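Local coordinates for tetratricopeptide repeat protein (Parabacteroides merdae ATCC 43184, PDB 4R7S) that is of unknown function but, as a tetratricopeptide repeat protein built of stacked helical hairpins, probably serves as a scaffold for binding other proteins or peptides, at residues S3-I8 / A29-E34; L112-L117 / D131-I135; K154-D160 / D185-M190; A196-I200 / L216-I220; P209-V215 / S239-N243. One frame throughout, in Å; residues are numbered along the deposited sequence.

Interaction 1 of 5, residues S3-I8 / A29-E34; sequences SYEELI and AAMRKE. With NO3 (nitrate ion), chain B.
Tyr4 and Leu7 meet the end of helix 20-33 through three kinds of interaction. The first is the stacking of flat groups. The Glu34 carboxylate is laid over one face of the Tyr4 phenol ring, their planes 21° apart, with OE1 displaced toward the rim of the ring; Ile8 takes the opposite face. CG of Tyr4 stands anti to its own N (chi1 175°), which swings the ring toward helix 20-33 and sets its CD1 edge 3.5 Å from Ala30 O.

Apolar contacts make up the second kind. The small Ala30 CB sits 3.8 Å from Leu7 CB, and Leu7 CD2 reaches Ala29 CB at 3.9 Å. Two such small residues are consistent with the close antiparallel approach, 8.7 Å between the axes of the short segments.

Polar links, the third kind, are indirect. One water accepts from Tyr4 N at 3.0 Å and donates to Glu34 OE2 at 2.6 Å. Beyond the contact, Tyr4 OH bonds to Asn40, while the two carboxylate oxygens of Glu34 bond to Asn37 and the Gly1 amino group.

With both oxygens engaged, the carboxylate is held flat over the ring, and its negative charge is probably eased by the terminal amine of Gly1.

Interaction 2 of 5, residues L112-L117 / D131-I135; sequences LYCRGL and DFDKI
Leu112 opens the meeting of helices 109-121 and 125-138, an antiparallel hairpin within a tetratricopeptide repeat region, whose short segments approach to 8.7 Å between axes at a crossing angle of -159°. Its CB rests 3.7 Å from Ile135 CG1, and both its methyls rest against the start of the Lys134 chain, Leu112 CD1 3.7 Å from Lys134 CG.

Next along the helix, Tyr113 starts away from the other helix, yet its CB still meets the Ile135 CD1 methyl, which lies near the ring plane at an edge. The Phe132 ring slants past the phenol, with Phe132 CE1 4.0 Å from Tyr113 CD1.

Arg115 starts to one side of the interface. CG is anti to the backbone N (chi1 -164°), and a bend at chi3 brings the guanidinium round to Asp131; NH1 turns outward to Asn99 of helix 91-104, tying the hairpin to the helix before it.

Gly116, with no side chain, lets the Phe132 ring close on the backbone, CZ standing 3.4 Å from Gly116 C. Leu117 adds a looser touch of its CD2 on the same CZ.

The salt bridge is side-on and nearly coplanar, the two planes 12° apart: Arg115 NE gives a 2.9 Å bond to Asp131 OD2 and NH2 a 3.0 Å bond to OD1, each N-H pointing almost straight at the syn side of its oxygen.

Interaction 3 of 5, residues K154-D160 / D185-M190; sequences KMRGNYD and DLYFMM. With EDO (1,2-ethanediol), chain D.
Lys154 reaches across the side of helix 178-189, and each part of its chain finds a different partner. CB begins 4.0 Å from Leu186 CD1. CG and CD then pass the selenium of selenomethionine Met189, which crosses the chain at about a right angle with SE 3.6 Å from Lys154 CD. A bend at chi3 (89°) turns CE toward Asp185, and NZ ends in a salt bridge of 2.7 Å to Asp185 OD2, taken on the anti lone pair. A 1,2-ethanediol molecule also receives a weak bond from NZ.

Beyond the Schellman motif at Gly157, Tyr159 packs farther toward the C-terminal end of helix 178-189. Leu186 CD1 meets its ring at an edge, 3.6 Å from Tyr159 CD1, while selenomethionine Met190 slides past in the opposite direction, its CG 3.5 Å from Tyr159 CG and its SE 5.4 Å from the ring centroid in an oblique Met-aromatic contact.

The contact thus lays apolar atoms of Leu186 and Met189 along the lysine's aliphatic stem and leaves the charge to its tip, where the nearby aspartate would be expected to favour the protonated amine.

Interaction 4 of 5, residues A196-I200 / L216-I220; sequences AMADI and LRGKI
Ile200 and Ile220 reach toward each other tip to tip, their CD1 methyls 3.6 Å apart, and the rest of the contact is fitted around that meeting. In this pairing of helices 193-206 and 211-223 the axes of the short segments are 10.8 Å apart, a distance the side chains have to span.

Ile220 is the chief bump. Its CD1 enters the hollow between Ile200 CD1 and Ala196, where the alanine CB lies 3.9 Å away and its small size leaves room for the methyl. Its other branch, CG2, is anti to the backbone N and turns to selenomethionine Met197, meeting that residue's CG at 3.7 Å as the two chains slide past each other. Folded at chi2 (-60°), Met197 carries its selenium into the notch between Ile220 CG2 and Arg217 CG, crossing the arginine at about a right angle.

Ile200 also splits its branches: CD1 touches Leu216 CD2 at 3.8 Å, and CG2 lies 3.8 Å from Arg217 CD. The guanidinium continues outward to a salt bridge with Asp233 and a cation-pi contact with Phe204.

No hydrogen bond crosses this buried interface. Successive helices joined by interlocking aliphatic branches, here at -144°, are consistent with the alpha-solenoid that tetratricopeptide repeats build.

Interaction 5 of 5, residues P209-V215 / S239-N243; sequences PTANLYV and SMGYN
Val215 sets its CG2 methyl almost exactly over the centre of the Tyr242 ring, 3.4 Å from the centroid and 4° off the normal, a CH-pi contact. CG1, the other branch, leans toward the hydroxyl end. Tyr242 CG is anti to the backbone N (chi1 -169°), which sends the phenol across to helix 211-223. At the ring's edge and in its plane, Asn212 OD1 lies 3.1 Å from Tyr242 CE1, the amide turned 73° from the ring.

Selenomethionine Met240 covers the start of the helix. Its CB meets Ala211 CB at 3.8 Å, its selenium stands oblique to the Tyr214 ring, 4.5 Å from the centroid, and its terminal CE curls to Pro209 O at 3.3 Å.

The Schellman motif at Gly241 joins these two side chains to one short loop between helices 227-238 and 244-252. Through it the loop lies against the first turn of helix 211-223, with Val215 packing on Ala237 of helix 227-238 and Ile247 of helix 244-252.

How the interactions relate
From the N terminus, interaction 1 closes the first helical hairpin, helix 2-16 onto helix 20-33, far from the others. Interaction 2 closes another hairpin, between helices 109-121 and 125-138, with its centre about 39 Å from that of interaction 1. Interaction 3 spans helix 159-172, bringing the junction of helices 143-156 and 159-172 to helix 178-189, and ends before interaction 4 begins. Those two nevertheless touch in space, Phe188 lying on Ile220 and Tyr187 on Ala196. Interactions 4 and 5 cross along the chain and share helix 211-223: interaction 4 ties it to the preceding helix 193-206, interaction 5 to the loop before helix 244-252. Interactions 3 to 5 thereby link successive layers of the C-terminal solenoid.

Interaction 1 of 5, residues S3-I8 / A29-E34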
# COMPACT_ATOMS: atom_id res chain seq x y z
N SER A 3 -5.94 36.83 -9.77
CA SER A 3 -6.27 36.41 -8.40
C SER A 3 -6.26 34.88 -8.30
O SER A 3 -5.66 34.33 -7.36
CB SER A 3 -7.63 36.96 -7.98
OG SER A 3 -7.69 38.38 -8.03
N TYR A 4 -6.88 34.20 -9.29
CA TYR A 4 -6.94 32.76 -9.41
C TYR A 4 -5.52 32.17 -9.46
O TYR A 4 -5.20 31.25 -8.71
CB TYR A 4 -7.75 32.41 -10.65
CG TYR A 4 -7.85 30.95 -11.04
CD1 TYR A 4 -8.80 30.11 -10.46
CD2 TYR A 4 -7.11 30.44 -12.11
CE1 TYR A 4 -8.95 28.79 -10.87
CE2 TYR A 4 -7.26 29.12 -12.53
CZ TYR A 4 -8.18 28.30 -11.91
OH TYR A 4 -8.35 27.01 -12.35
N GLU A 5 -4.66 32.75 -10.31
CA GLU A 5 -3.27 32.32 -10.47
C GLU A 5 -2.45 32.54 -9.20
O GLU A 5 -1.64 31.68 -8.89
CB GLU A 5 -2.60 33.05 -11.65
CG GLU A 5 -2.99 32.55 -13.03
CD GLU A 5 -2.81 31.07 -13.30
OE1 GLU A 5 -1.79 30.49 -12.86
OE2 GLU A 5 -3.69 30.49 -13.98
N GLU A 6 -2.64 33.66 -8.49
CA GLU A 6 -1.88 33.96 -7.27
C GLU A 6 -2.26 33.01 -6.13
O GLU A 6 -1.39 32.66 -5.31
CB GLU A 6 -2.08 35.40 -6.82
CG GLU A 6 -1.25 36.39 -7.62
CD GLU A 6 -1.66 37.85 -7.51
OE1 GLU A 6 -1.95 38.32 -6.38
OE2 GLU A 6 -1.65 38.53 -8.56
N LEU A 7 -3.54 32.60 -6.09
CA LEU A 7 -4.05 31.66 -5.10
C LEU A 7 -3.46 30.28 -5.37
O LEU A 7 -2.99 29.65 -4.44
CB LEU A 7 -5.59 31.65 -5.06
CG LEU A 7 -6.23 32.86 -4.37
CD1 LEU A 7 -7.66 33.05 -4.80
CD2 LEU A 7 -6.11 32.79 -2.84
N ILE A 8 -3.38 29.87 -6.65
CA ILE A 8 -2.76 28.61 -7.05
C ILE A 8 -1.26 28.65 -6.69
O ILE A 8 -0.74 27.69 -6.14
CB ILE A 8 -2.99 28.30 -8.54
CG1 ILE A 8 -4.50 28.06 -8.84
CG2 ILE A 8 -2.15 27.08 -8.98
CD1 ILE A 8 -4.81 27.95 -10.38
N ALA A 29 -10.11 28.54 -2.22
CA ALA A 29 -10.32 29.96 -2.51
C ALA A 29 -10.21 30.23 -4.02
O ALA A 29 -11.04 30.95 -4.59
CB ALA A 29 -9.33 30.80 -1.73
N ALA A 30 -9.19 29.63 -4.67
CA ALA A 30 -9.01 29.79 -6.10
C ALA A 30 -10.28 29.35 -6.83
O ALA A 30 -10.81 30.12 -7.63
CB ALA A 30 -7.80 29.00 -6.58
N MSE A 31 -10.83 28.18 -6.44
CA MSE A 31 -12.05 27.64 -7.06
C MSE A 31 -13.33 28.43 -6.77
O MSE A 31 -14.28 28.36 -7.56
CB MSE A 31 -12.21 26.19 -6.69
CG MSE A 31 -11.27 25.34 -7.51
SE MSE A 31 -11.44 23.51 -7.14
CE MSE A 31 -13.49 23.35 -7.39
N ARG A 32 -13.37 29.22 -5.69
CA ARG A 32 -14.52 30.09 -5.44
C ARG A 32 -14.41 31.32 -6.31
O ARG A 32 -15.44 31.90 -6.67
CB ARG A 32 -14.62 30.50 -3.97
CG ARG A 32 -15.12 29.40 -3.04
CD ARG A 32 -15.40 29.93 -1.64
NE ARG A 32 -14.19 30.39 -0.96
CZ ARG A 32 -13.46 29.64 -0.14
NH1 ARG A 32 -13.80 28.38 0.11
NH2 ARG A 32 -12.38 30.15 0.44
N LYS A 33 -13.16 31.73 -6.65
CA LYS A 33 -12.92 32.92 -7.50
C LYS A 33 -13.33 32.63 -8.95
O LYS A 33 -14.01 33.45 -9.54
CB LYS A 33 -11.46 33.42 -7.41
CG LYS A 33 -11.15 34.69 -8.22
CD LYS A 33 -11.78 35.98 -7.67
CE LYS A 33 -11.44 37.18 -8.52
NZ LYS A 33 -12.11 38.43 -8.06
N GLU A 34 -12.95 31.47 -9.50
CA GLU A 34 -13.32 31.11 -10.88
C GLU A 34 -14.03 29.75 -10.87
O GLU A 34 -13.44 28.74 -11.27
CB GLU A 34 -12.10 31.11 -11.82
CG GLU A 34 -11.34 32.44 -11.87
CD GLU A 34 -10.38 32.68 -13.02
OE1 GLU A 34 -10.42 31.94 -14.03
OE2 GLU A 34 -9.62 33.67 -12.93
N NO3 B . -15.18 37.01 -9.65
O1 NO3 B . -15.18 37.87 -8.78
O2 NO3 B . -14.17 36.63 -10.23
O3 NO3 B . -16.33 36.47 -10.01
O HOH W 1 -8.93 35.44 -11.16

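Interaction 2 of 5, residues L112-L117 / D131-I135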
# COMPACT_ATOMS: atom_id res chain seq x y z
N LEU A 112 -1.10 -2.20 -12.74
CA LEU A 112 -0.96 -3.65 -12.84
C LEU A 112 -0.54 -4.24 -11.49
O LEU A 112 -1.14 -5.23 -11.05
CB LEU A 112 0.04 -4.03 -13.94
CG LEU A 112 -0.43 -3.89 -15.38
CD1 LEU A 112 0.75 -3.88 -16.32
CD2 LEU A 112 -1.43 -5.00 -15.75
N TYR A 113 0.47 -3.63 -10.85
CA TYR A 113 1.00 -4.09 -9.57
C TYR A 113 -0.06 -4.03 -8.48
O TYR A 113 -0.23 -5.01 -7.76
CB TYR A 113 2.23 -3.28 -9.14
CG TYR A 113 2.85 -3.76 -7.85
CD1 TYR A 113 3.44 -5.02 -7.76
CD2 TYR A 113 2.86 -2.95 -6.71
CE1 TYR A 113 3.98 -5.48 -6.56
CE2 TYR A 113 3.41 -3.40 -5.51
CZ TYR A 113 3.97 -4.66 -5.44
OH TYR A 113 4.53 -5.09 -4.26
N CYS A 114 -0.77 -2.91 -8.38
CA CYS A 114 -1.79 -2.69 -7.36
C CYS A 114 -3.00 -3.57 -7.58
O CYS A 114 -3.52 -4.11 -6.61
CB CYS A 114 -2.18 -1.21 -7.29
SG CYS A 114 -0.87 -0.15 -6.64
N ARG A 115 -3.43 -3.76 -8.85
CA ARG A 115 -4.56 -4.64 -9.15
C ARG A 115 -4.16 -6.07 -8.83
O ARG A 115 -4.98 -6.80 -8.26
CB ARG A 115 -5.04 -4.50 -10.60
CG ARG A 115 -6.44 -5.11 -10.82
CD ARG A 115 -6.98 -4.92 -12.22
NE ARG A 115 -6.21 -5.60 -13.27
CZ ARG A 115 -6.53 -5.57 -14.56
NH1 ARG A 115 -7.63 -4.93 -14.97
NH2 ARG A 115 -5.77 -6.19 -15.46
N GLY A 116 -2.92 -6.43 -9.16
CA GLY A 116 -2.35 -7.75 -8.89
C GLY A 116 -2.48 -8.11 -7.42
O GLY A 116 -3.01 -9.18 -7.09
N LEU A 117 -2.05 -7.21 -6.53
CA LEU A 117 -2.16 -7.36 -5.08
C LEU A 117 -3.61 -7.50 -4.65
O LEU A 117 -3.90 -8.38 -3.84
CB LEU A 117 -1.54 -6.15 -4.36
CG LEU A 117 -0.03 -5.92 -4.50
CD1 LEU A 117 0.40 -4.71 -3.69
CD2 LEU A 117 0.78 -7.15 -4.06
N ASP A 131 -1.41 -10.27 -14.13
CA ASP A 131 -1.00 -8.88 -13.91
C ASP A 131 0.49 -8.77 -13.59
O ASP A 131 1.13 -7.81 -14.05
CB ASP A 131 -1.84 -8.21 -12.81
CG ASP A 131 -3.23 -7.75 -13.25
OD1 ASP A 131 -3.53 -7.83 -14.46
OD2 ASP A 131 -4.01 -7.31 -12.38
N PHE A 132 1.06 -9.73 -12.84
CA PHE A 132 2.50 -9.69 -12.55
C PHE A 132 3.28 -10.12 -13.81
O PHE A 132 4.31 -9.50 -14.11
CB PHE A 132 2.87 -10.52 -11.31
CG PHE A 132 2.13 -10.09 -10.07
CD1 PHE A 132 2.16 -8.77 -9.64
CD2 PHE A 132 1.40 -11.01 -9.32
CE1 PHE A 132 1.44 -8.36 -8.51
CE2 PHE A 132 0.70 -10.61 -8.17
CZ PHE A 132 0.72 -9.29 -7.77
N ASP A 133 2.72 -11.04 -14.60
CA ASP A 133 3.35 -11.44 -15.87
C ASP A 133 3.38 -10.27 -16.85
O ASP A 133 4.39 -10.07 -17.52
CB ASP A 133 2.65 -12.64 -16.49
CG ASP A 133 2.92 -13.97 -15.80
OD1 ASP A 133 4.01 -14.12 -15.19
OD2 ASP A 133 2.06 -14.89 -15.91
N LYS A 134 2.28 -9.47 -16.91
CA LYS A 134 2.16 -8.29 -17.79
C LYS A 134 3.28 -7.31 -17.50
O LYS A 134 3.84 -6.77 -18.44
CB LYS A 134 0.78 -7.60 -17.66
CG LYS A 134 0.43 -6.64 -18.80
CD LYS A 134 0.06 -7.33 -20.13
CE LYS A 134 -0.06 -6.37 -21.29
NZ LYS A 134 -0.32 -7.08 -22.57
N ILE A 135 3.60 -7.09 -16.20
CA ILE A 135 4.70 -6.20 -15.79
C ILE A 135 6.03 -6.74 -16.34
O ILE A 135 6.74 -6.01 -17.02
CB ILE A 135 4.78 -5.99 -14.25
CG1 ILE A 135 3.44 -5.45 -13.70
CG2 ILE A 135 5.95 -5.05 -13.90
CD1 ILE A 135 3.30 -5.35 -12.23

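Interaction 3 of 5, residues K154-D160 / D185-M190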
# COMPACT_ATOMS: atom_id res chain seq x y z
N LYS A 154 2.57 -18.14 -2.16
CA LYS A 154 2.40 -18.38 -0.73
C LYS A 154 0.88 -18.44 -0.39
O LYS A 154 0.44 -19.38 0.25
CB LYS A 154 3.10 -17.25 0.04
CG LYS A 154 2.71 -17.20 1.53
CD LYS A 154 3.28 -16.00 2.25
CE LYS A 154 2.38 -14.80 2.19
NZ LYS A 154 3.09 -13.62 2.73
N MSE A 155 0.09 -17.45 -0.83
CA MSE A 155 -1.36 -17.41 -0.53
C MSE A 155 -2.14 -18.59 -1.17
O MSE A 155 -3.17 -19.01 -0.63
CB MSE A 155 -1.97 -16.08 -0.94
CG MSE A 155 -1.37 -14.88 -0.20
SE MSE A 155 -1.35 -14.96 1.77
CE MSE A 155 -3.24 -15.59 2.09
N ARG A 156 -1.64 -19.10 -2.32
CA ARG A 156 -2.17 -20.26 -3.05
C ARG A 156 -1.83 -21.60 -2.38
O ARG A 156 -2.39 -22.63 -2.73
CB ARG A 156 -1.52 -20.28 -4.43
CG ARG A 156 -2.23 -19.54 -5.45
CD ARG A 156 -2.20 -20.34 -6.71
NE ARG A 156 -1.04 -20.02 -7.52
CZ ARG A 156 -1.11 -19.45 -8.71
NH1 ARG A 156 -2.29 -19.14 -9.23
NH2 ARG A 156 -0.00 -19.20 -9.40
N GLY A 157 -0.83 -21.59 -1.51
CA GLY A 157 -0.31 -22.79 -0.86
C GLY A 157 0.84 -23.43 -1.62
O GLY A 157 1.24 -24.55 -1.27
N ASN A 158 1.41 -22.75 -2.67
CA ASN A 158 2.56 -23.31 -3.41
C ASN A 158 3.81 -22.75 -2.78
O ASN A 158 4.53 -21.95 -3.39
CB ASN A 158 2.50 -23.04 -4.94
CG ASN A 158 1.29 -23.62 -5.64
OD1 ASN A 158 0.63 -24.55 -5.15
ND2 ASN A 158 0.97 -23.07 -6.80
N TYR A 159 4.05 -23.18 -1.54
CA TYR A 159 5.10 -22.74 -0.64
C TYR A 159 6.49 -22.91 -1.21
O TYR A 159 7.31 -22.02 -1.03
CB TYR A 159 4.98 -23.46 0.71
CG TYR A 159 3.66 -23.17 1.40
CD1 TYR A 159 3.27 -21.87 1.70
CD2 TYR A 159 2.78 -24.20 1.74
CE1 TYR A 159 2.04 -21.59 2.30
CE2 TYR A 159 1.56 -23.94 2.37
CZ TYR A 159 1.19 -22.62 2.64
OH TYR A 159 -0.02 -22.32 3.22
N ASP A 160 6.74 -23.99 -1.94
CA ASP A 160 8.05 -24.26 -2.54
C ASP A 160 8.35 -23.30 -3.66
O ASP A 160 9.51 -22.91 -3.86
CB ASP A 160 8.13 -25.70 -3.05
CG ASP A 160 8.15 -26.76 -1.96
OD1 ASP A 160 8.61 -26.45 -0.82
OD2 ASP A 160 7.74 -27.92 -2.25
N ASP A 185 7.51 -14.57 6.75
CA ASP A 185 6.06 -14.75 6.77
C ASP A 185 5.69 -16.03 6.06
O ASP A 185 4.77 -16.73 6.51
CB ASP A 185 5.33 -13.54 6.15
CG ASP A 185 3.83 -13.56 6.43
OD1 ASP A 185 3.45 -13.48 7.62
OD2 ASP A 185 3.04 -13.71 5.47
N LEU A 186 6.40 -16.35 4.97
CA LEU A 186 6.19 -17.59 4.22
C LEU A 186 6.55 -18.78 5.10
O LEU A 186 5.79 -19.75 5.15
CB LEU A 186 7.02 -17.62 2.93
CG LEU A 186 7.21 -19.01 2.30
CD1 LEU A 186 5.94 -19.50 1.65
CD2 LEU A 186 8.29 -18.97 1.30
N TYR A 187 7.70 -18.71 5.80
CA TYR A 187 8.15 -19.79 6.67
C TYR A 187 7.16 -20.02 7.82
O TYR A 187 6.84 -21.17 8.12
CB TYR A 187 9.56 -19.53 7.18
CG TYR A 187 10.63 -19.72 6.13
CD1 TYR A 187 10.54 -20.73 5.17
CD2 TYR A 187 11.80 -18.95 6.15
CE1 TYR A 187 11.55 -20.94 4.23
CE2 TYR A 187 12.82 -19.15 5.22
CZ TYR A 187 12.69 -20.14 4.25
OH TYR A 187 13.69 -20.34 3.34
N PHE A 188 6.59 -18.94 8.37
CA PHE A 188 5.61 -19.07 9.44
C PHE A 188 4.37 -19.76 8.89
O PHE A 188 3.90 -20.72 9.51
CB PHE A 188 5.26 -17.72 10.05
CG PHE A 188 4.11 -17.76 11.03
CD1 PHE A 188 4.29 -18.20 12.33
CD2 PHE A 188 2.85 -17.28 10.66
CE1 PHE A 188 3.24 -18.19 13.25
CE2 PHE A 188 1.79 -17.29 11.57
CZ PHE A 188 1.99 -17.74 12.86
N MSE A 189 3.86 -19.33 7.72
CA MSE A 189 2.69 -19.96 7.12
C MSE A 189 2.94 -21.42 6.74
O MSE A 189 1.99 -22.16 6.52
CB MSE A 189 2.22 -19.20 5.89
CG MSE A 189 1.56 -17.89 6.23
SE MSE A 189 0.84 -17.04 4.63
CE MSE A 189 -0.64 -18.39 4.18
N MSE A 190 4.20 -21.82 6.66
CA MSE A 190 4.62 -23.17 6.32
C MSE A 190 4.75 -24.07 7.55
O MSE A 190 4.98 -25.27 7.38
CB MSE A 190 5.98 -23.14 5.58
CG MSE A 190 5.88 -22.77 4.14
SE MSE A 190 7.65 -22.75 3.33
CE MSE A 190 7.81 -24.71 2.98
C1 EDO D . 2.11 -10.15 2.53
O1 EDO D . 1.12 -11.05 2.05
C2 EDO D . 2.60 -9.16 1.41
O2 EDO D . 1.57 -8.30 0.93
O HOH W 2 -0.29 -24.27 5.27

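Interaction 4 of 5, residues A196-I200 / L216-I220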
# COMPACT_ATOMS: atom_id res chain seq x y z
N ALA A 196 11.82 -19.33 10.30
CA ALA A 196 11.25 -17.99 10.23
C ALA A 196 11.99 -17.06 11.17
O ALA A 196 12.34 -15.93 10.78
CB ALA A 196 9.78 -18.03 10.59
N MSE A 197 12.30 -17.55 12.39
CA MSE A 197 13.00 -16.78 13.43
C MSE A 197 14.40 -16.40 13.00
O MSE A 197 14.85 -15.31 13.36
CB MSE A 197 13.06 -17.53 14.75
CG MSE A 197 11.75 -17.51 15.53
SE MSE A 197 11.13 -15.69 16.01
CE MSE A 197 13.07 -14.70 16.29
N ALA A 198 15.07 -17.28 12.23
CA ALA A 198 16.40 -17.01 11.71
C ALA A 198 16.34 -15.77 10.83
O ALA A 198 17.13 -14.85 11.04
CB ALA A 198 16.91 -18.22 10.92
N ASP A 199 15.35 -15.70 9.91
CA ASP A 199 15.11 -14.54 9.03
C ASP A 199 14.73 -13.31 9.83
O ASP A 199 15.27 -12.23 9.56
CB ASP A 199 14.02 -14.84 7.99
CG ASP A 199 14.50 -15.48 6.70
OD1 ASP A 199 15.73 -15.62 6.52
OD2 ASP A 199 13.66 -15.81 5.86
N ILE A 200 13.84 -13.47 10.84
CA ILE A 200 13.40 -12.38 11.71
C ILE A 200 14.60 -11.78 12.48
O ILE A 200 14.75 -10.56 12.53
CB ILE A 200 12.27 -12.87 12.64
CG1 ILE A 200 10.97 -13.08 11.82
CG2 ILE A 200 12.03 -11.91 13.83
CD1 ILE A 200 9.82 -13.76 12.58
N LEU A 216 4.53 -10.90 13.76
CA LEU A 216 5.09 -12.17 13.31
C LEU A 216 5.97 -12.80 14.40
O LEU A 216 5.74 -13.97 14.74
CB LEU A 216 5.89 -12.00 12.00
CG LEU A 216 6.20 -13.33 11.26
CD1 LEU A 216 4.91 -14.09 10.89
CD2 LEU A 216 7.07 -13.10 10.05
N ARG A 217 6.92 -12.04 14.97
CA ARG A 217 7.73 -12.56 16.08
C ARG A 217 6.85 -12.88 17.32
O ARG A 217 7.11 -13.86 18.03
CB ARG A 217 8.85 -11.59 16.46
CG ARG A 217 9.91 -12.29 17.32
CD ARG A 217 11.14 -11.45 17.49
NE ARG A 217 10.87 -10.29 18.34
CZ ARG A 217 11.81 -9.50 18.82
NH1 ARG A 217 13.09 -9.73 18.53
NH2 ARG A 217 11.49 -8.47 19.59
N GLY A 218 5.83 -12.06 17.56
CA GLY A 218 4.92 -12.26 18.69
C GLY A 218 4.12 -13.55 18.57
O GLY A 218 3.99 -14.31 19.53
N LYS A 219 3.64 -13.81 17.34
CA LYS A 219 2.86 -14.99 17.00
C LYS A 219 3.69 -16.25 17.16
O LYS A 219 3.17 -17.28 17.62
CB LYS A 219 2.32 -14.88 15.59
CG LYS A 219 1.02 -14.09 15.50
CD LYS A 219 0.41 -14.34 14.14
CE LYS A 219 -0.61 -13.31 13.75
NZ LYS A 219 -0.58 -13.09 12.27
N ILE A 220 5.00 -16.17 16.82
CA ILE A 220 5.92 -17.30 16.96
C ILE A 220 6.19 -17.52 18.43
O ILE A 220 6.04 -18.65 18.90
CB ILE A 220 7.21 -17.13 16.12
CG1 ILE A 220 6.91 -17.36 14.62
CG2 ILE A 220 8.31 -18.07 16.62
CD1 ILE A 220 7.84 -16.62 13.66

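Interaction 5 of 5, residues P209-V215 / S239-N243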
# COMPACT_ATOMS: atom_id res chain seq x y z
N PRO A 209 12.81 -3.28 12.13
CA PRO A 209 11.63 -4.05 11.68
C PRO A 209 10.33 -3.24 11.60
O PRO A 209 10.16 -2.22 12.28
CB PRO A 209 11.50 -5.15 12.75
CG PRO A 209 12.82 -5.19 13.44
CD PRO A 209 13.32 -3.79 13.42
N THR A 210 9.40 -3.73 10.77
CA THR A 210 8.07 -3.16 10.64
C THR A 210 7.21 -3.70 11.78
O THR A 210 7.60 -4.68 12.44
CB THR A 210 7.44 -3.48 9.25
OG1 THR A 210 7.07 -4.86 9.18
CG2 THR A 210 8.33 -3.07 8.09
N ALA A 211 6.04 -3.09 11.99
CA ALA A 211 5.06 -3.51 12.99
C ALA A 211 4.63 -4.96 12.72
O ALA A 211 4.51 -5.76 13.66
CB ALA A 211 3.84 -2.59 12.93
N ASN A 212 4.49 -5.31 11.41
CA ASN A 212 4.12 -6.63 10.91
C ASN A 212 5.09 -7.69 11.40
O ASN A 212 4.66 -8.79 11.77
CB ASN A 212 4.08 -6.61 9.38
CG ASN A 212 2.77 -6.13 8.80
OD1 ASN A 212 1.88 -5.65 9.49
ND2 ASN A 212 2.63 -6.26 7.51
N LEU A 213 6.40 -7.35 11.43
CA LEU A 213 7.43 -8.27 11.88
C LEU A 213 7.37 -8.45 13.39
O LEU A 213 7.68 -9.55 13.87
CB LEU A 213 8.83 -7.85 11.41
CG LEU A 213 9.83 -9.01 11.34
CD1 LEU A 213 9.48 -10.00 10.22
CD2 LEU A 213 11.27 -8.51 11.30
N TYR A 214 6.91 -7.42 14.14
CA TYR A 214 6.75 -7.57 15.59
C TYR A 214 5.57 -8.51 15.86
O TYR A 214 5.70 -9.39 16.70
CB TYR A 214 6.57 -6.22 16.31
CG TYR A 214 7.86 -5.53 16.67
CD1 TYR A 214 8.54 -5.85 17.85
CD2 TYR A 214 8.39 -4.53 15.87
CE1 TYR A 214 9.74 -5.22 18.19
CE2 TYR A 214 9.58 -3.87 16.21
CZ TYR A 214 10.24 -4.21 17.38
OH TYR A 214 11.39 -3.53 17.76
N VAL A 215 4.47 -8.40 15.07
CA VAL A 215 3.30 -9.30 15.18
C VAL A 215 3.77 -10.73 14.87
O VAL A 215 3.49 -11.64 15.65
CB VAL A 215 2.11 -8.87 14.28
CG1 VAL A 215 1.07 -9.99 14.12
CG2 VAL A 215 1.45 -7.61 14.80
N SER A 239 1.96 0.19 19.31
CA SER A 239 2.61 1.49 19.42
C SER A 239 3.12 1.98 18.05
O SER A 239 3.46 3.15 17.91
CB SER A 239 3.76 1.43 20.42
OG SER A 239 4.96 0.96 19.83
N MSE A 240 3.18 1.06 17.05
CA MSE A 240 3.66 1.34 15.69
C MSE A 240 2.51 1.48 14.68
O MSE A 240 2.76 1.66 13.47
CB MSE A 240 4.66 0.26 15.27
CG MSE A 240 5.99 0.40 15.97
SE MSE A 240 7.22 -1.05 15.60
CE MSE A 240 7.74 -0.49 13.77
N GLY A 241 1.27 1.41 15.17
CA GLY A 241 0.08 1.57 14.34
C GLY A 241 -0.50 0.34 13.67
O GLY A 241 -1.24 0.48 12.69
N TYR A 242 -0.22 -0.87 14.21
CA TYR A 242 -0.82 -2.10 13.68
C TYR A 242 -2.30 -2.13 14.05
O TYR A 242 -2.64 -1.65 15.13
CB TYR A 242 -0.11 -3.35 14.25
CG TYR A 242 -0.48 -4.65 13.57
CD1 TYR A 242 0.24 -5.11 12.47
CD2 TYR A 242 -1.54 -5.42 14.02
CE1 TYR A 242 -0.11 -6.30 11.82
CE2 TYR A 242 -1.89 -6.62 13.39
CZ TYR A 242 -1.17 -7.05 12.29
OH TYR A 242 -1.51 -8.24 11.68
N ASN A 243 -3.17 -2.71 13.17
CA ASN A 243 -4.63 -2.83 13.39
C ASN A 243 -4.96 -3.09 14.88
O ASN A 243 -4.65 -4.16 15.42
CB ASN A 243 -5.27 -3.91 12.51
CG ASN A 243 -6.79 -3.86 12.52
OD1 ASN A 243 -7.45 -4.26 13.48
ND2 ASN A 243 -7.38 -3.33 11.47